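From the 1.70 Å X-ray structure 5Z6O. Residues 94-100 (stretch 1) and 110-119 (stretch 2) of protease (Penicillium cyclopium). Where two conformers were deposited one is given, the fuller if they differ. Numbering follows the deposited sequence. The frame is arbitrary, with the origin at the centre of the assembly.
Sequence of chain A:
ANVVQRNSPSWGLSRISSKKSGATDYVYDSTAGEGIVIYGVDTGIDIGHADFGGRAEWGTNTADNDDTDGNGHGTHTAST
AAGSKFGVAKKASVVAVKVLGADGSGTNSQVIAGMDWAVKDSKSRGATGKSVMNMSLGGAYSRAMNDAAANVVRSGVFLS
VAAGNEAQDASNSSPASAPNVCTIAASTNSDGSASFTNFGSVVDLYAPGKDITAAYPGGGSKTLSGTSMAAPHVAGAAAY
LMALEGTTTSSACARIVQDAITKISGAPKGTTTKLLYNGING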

# COMPACT_ATOMS: atom_id res chain seq x y z
N VAL A 94 8.86 0.30 8.99
CA VAL A 94 7.47 0.74 8.97
C VAL A 94 7.26 1.78 10.06
O VAL A 94 7.71 1.58 11.18
N VAL A 95 6.57 2.88 9.73
CA VAL A 95 6.34 3.96 10.67
C VAL A 95 4.84 4.21 10.75
O VAL A 95 4.18 4.47 9.73
N ALA A 96 4.28 4.14 11.96
CA ALA A 96 2.85 4.35 12.13
C ALA A 96 2.55 5.83 12.12
O ALA A 96 3.12 6.58 12.92
N VAL A 97 1.66 6.26 11.23
CA VAL A 97 1.14 7.62 11.26
C VAL A 97 -0.36 7.50 11.50
O VAL A 97 -1.13 7.24 10.57
N LYS A 98 -0.80 7.68 12.73
CA LYS A 98 -2.20 7.46 13.07
C LYS A 98 -2.98 8.75 12.82
O LYS A 98 -2.73 9.77 13.49
N VAL A 99 -3.93 8.71 11.87
CA VAL A 99 -4.69 9.91 11.49
C VAL A 99 -6.19 9.64 11.56
O VAL A 99 -7.01 10.55 11.39
N LEU A 100 -6.56 8.38 11.79
CA LEU A 100 -7.95 7.97 11.93
C LEU A 100 -8.15 7.32 13.30
O LEU A 100 -7.27 6.62 13.80
N GLN A 110 -6.83 16.44 9.98
CA GLN A 110 -6.01 15.49 10.75
C GLN A 110 -5.16 14.62 9.82
O GLN A 110 -4.00 14.30 10.13
N VAL A 111 -5.76 14.18 8.71
CA VAL A 111 -5.01 13.38 7.74
C VAL A 111 -3.86 14.19 7.16
O VAL A 111 -2.72 13.71 7.04
N ILE A 112 -4.15 15.43 6.75
CA ILE A 112 -3.11 16.24 6.13
C ILE A 112 -1.99 16.51 7.12
O ILE A 112 -0.81 16.51 6.74
N ALA A 113 -2.33 16.75 8.39
CA ALA A 113 -1.31 16.94 9.43
C ALA A 113 -0.40 15.72 9.54
O ALA A 113 0.82 15.86 9.71
N GLY A 114 -0.96 14.51 9.41
CA GLY A 114 -0.11 13.32 9.44
C GLY A 114 0.79 13.21 8.23
O GLY A 114 1.97 12.83 8.34
N MET A 115 0.26 13.55 7.05
CA MET A 115 1.07 13.55 5.83
C MET A 115 2.23 14.52 5.94
O MET A 115 3.38 14.19 5.56
N ASP A 116 1.94 15.73 6.44
CA ASP A 116 2.97 16.74 6.63
C ASP A 116 4.05 16.26 7.60
O ASP A 116 5.26 16.46 7.37
N TRP A 117 3.63 15.63 8.71
CA TRP A 117 4.60 15.09 9.67
C TRP A 117 5.52 14.09 8.99
O TRP A 117 6.75 14.11 9.19
N ALA A 118 4.95 13.21 8.16
CA ALA A 118 5.76 12.17 7.55
C ALA A 118 6.78 12.75 6.58
O ALA A 118 7.92 12.25 6.48
N VAL A 119 6.39 13.77 5.81
CA VAL A 119 7.35 14.38 4.88
C VAL A 119 8.53 14.97 5.65
O VAL A 119 9.70 14.78 5.28

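This is a compact, largely apolar contact in which alternate residues of a β-strand and the residues that follow it pack against one side of an α-helix. Residues Val94 to Lys98 belong to a strand that begins earlier in the chain, and Gln110 to Val119 are part of a longer helix. Their axes approach to 8.6 Å and run nearly antiparallel, at 153°. As a result, the end of stretch 1 lies near the start of stretch 2, and the strand's earlier residues meet the helix further along. The two stretches together bury 336 Å².

Side chains alternate along the strand, and Val99, just past it, keeps the pattern. Val95, Val97 and Val99 direct their CA-to-CB bonds toward the helix, whereas Ala96 and Lys98 point away. Lys98 is extended, with all four chi angles t, and its NZ is hydrogen-bonded elsewhere in the structure. Val94 is out of reach of the helix.

Val99 gives up the most surface to the helix, 83 Å². It is the m rotamer, while Val95 and Val97 are both t. Its CA lies 5.1 Å from the CA of Val111, the nearest such pair across the stretches. Val99 CB is 3.9 Å from Val111 CA, and the CG2 atoms of Val99 and Val111 are also 3.9 Å apart. Val111 is t, and its CA-to-CB bond points sideways. Its CG2 also meets Leu100, 4.3 Å from Leu100 CD2. Leu100 starts away from the helix, but its m, t conformation brings the end of the side chain nearer.

Gly114 makes the close fit possible. Val99 CG1 sits 3.8 Å from Gly114 CA, and Val97 CG1 is 3.6 Å from Gly114 O. A CB on this residue would point toward the strand. In ideal geometry it would lie 2.3 Å from Val99 CG1 and 3.0 Å from Val97 CG1, so it would clash with both. The absence of a side chain leaves room for these two methyl groups.

One turn on, Trp117 and Ala118 point toward the strand. Val97 CG2 is 4.0 Å from Trp117 CZ3 and 4.4 Å from Ala118 CB. Val97 thus uses both methyls: CG1 lies by Gly114 and CG2 by the next turn. Trp117 has chi1 t and chi2 95°. Val95 CG1 approaches the edge of its ring, near the ring plane, 4.1 Å from Trp117 CH2. Trp117 is partly exposed, whereas Val95 and Val97 are buried.

The helix residues Ile112 and Met115 point away and make no contact with stretch 1. Ala113 points sideways and also stays clear.

Polar contact is confined to the start of the helix segment. Gln110 is m at chi1 and t at chi2, and its CA-to-CB bond points toward stretch 1. Val99 O and Gln110 OE1 are 3.2 Å apart as modelled. The side-chain amide is probably turned over, so the nature of this pair is left open. Apolar packing dominates the contact.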

# COMPACT_ATOMS: atom_id res chain seq x y z
CB VAL A 94 6.50 -0.44 9.20
CG1 VAL A 94 5.09 0.05 9.16
CG2 VAL A 94 6.70 -1.43 8.16
CB VAL A 95 7.09 5.24 10.26
CG1 VAL A 95 6.82 6.33 11.27
CG2 VAL A 95 8.59 4.99 10.20
CB ALA A 96 2.37 3.76 13.46
CB VAL A 97 1.46 8.40 9.98
CG1 VAL A 97 0.91 9.82 10.08
CG2 VAL A 97 2.99 8.41 9.69
CB LYS A 98 -2.36 7.02 14.52
CG LYS A 98 -3.82 6.85 14.90
CD LYS A 98 -3.99 6.14 16.27
CE LYS A 98 -5.39 6.35 16.75
NZ LYS A 98 -5.58 5.54 18.00
CB VAL A 99 -4.31 10.41 10.09
CG1 VAL A 99 -2.82 10.76 9.97
CG2 VAL A 99 -4.72 9.36 9.03
CB LEU A 100 -8.34 6.95 10.87
CG LEU A 100 -7.98 7.26 9.42
CD1 LEU A 100 -8.29 6.03 8.56
CD2 LEU A 100 -8.76 8.47 8.96
CB GLN A 110 -6.86 14.52 11.59
CG GLN A 110 -7.86 15.10 12.52
CD GLN A 110 -8.65 14.02 13.27
OE1 GLN A 110 -8.70 12.84 12.86
NE2 GLN A 110 -9.24 14.41 14.38
CB VAL A 111 -5.94 12.88 6.62
CG1 VAL A 111 -5.13 12.16 5.52
CG2 VAL A 111 -7.00 11.97 7.19
CB ILE A 112 -3.72 17.54 5.56
CG1 ILE A 112 -4.65 17.19 4.40
CG2 ILE A 112 -2.61 18.52 5.11
CD1 ILE A 112 -5.44 18.32 3.88
CB ALA A 113 -1.98 17.25 10.78
CB MET A 115 0.20 13.91 4.62
CG MET A 115 -0.95 12.94 4.42
SD MET A 115 -2.16 13.53 3.24
CE MET A 115 -1.17 13.50 1.77
CB ASP A 116 2.34 18.04 7.14
CG ASP A 116 1.63 18.83 6.05
OD1 ASP A 116 1.66 18.46 4.85
OD2 ASP A 116 1.01 19.85 6.41
CB TRP A 117 3.88 14.43 10.84
CG TRP A 117 4.84 13.86 11.83
CD1 TRP A 117 5.31 14.46 12.96
CD2 TRP A 117 5.48 12.57 11.75
NE1 TRP A 117 6.22 13.62 13.60
CE2 TRP A 117 6.33 12.45 12.88
CE3 TRP A 117 5.41 11.51 10.85
CZ2 TRP A 117 7.11 11.32 13.11
CZ3 TRP A 117 6.18 10.36 11.09
CH2 TRP A 117 7.03 10.28 12.21
CB ALA A 118 4.84 11.16 6.86
CB VAL A 119 6.66 15.45 4.01
CG1 VAL A 119 7.73 16.33 3.35
CG2 VAL A 119 5.73 14.80 2.94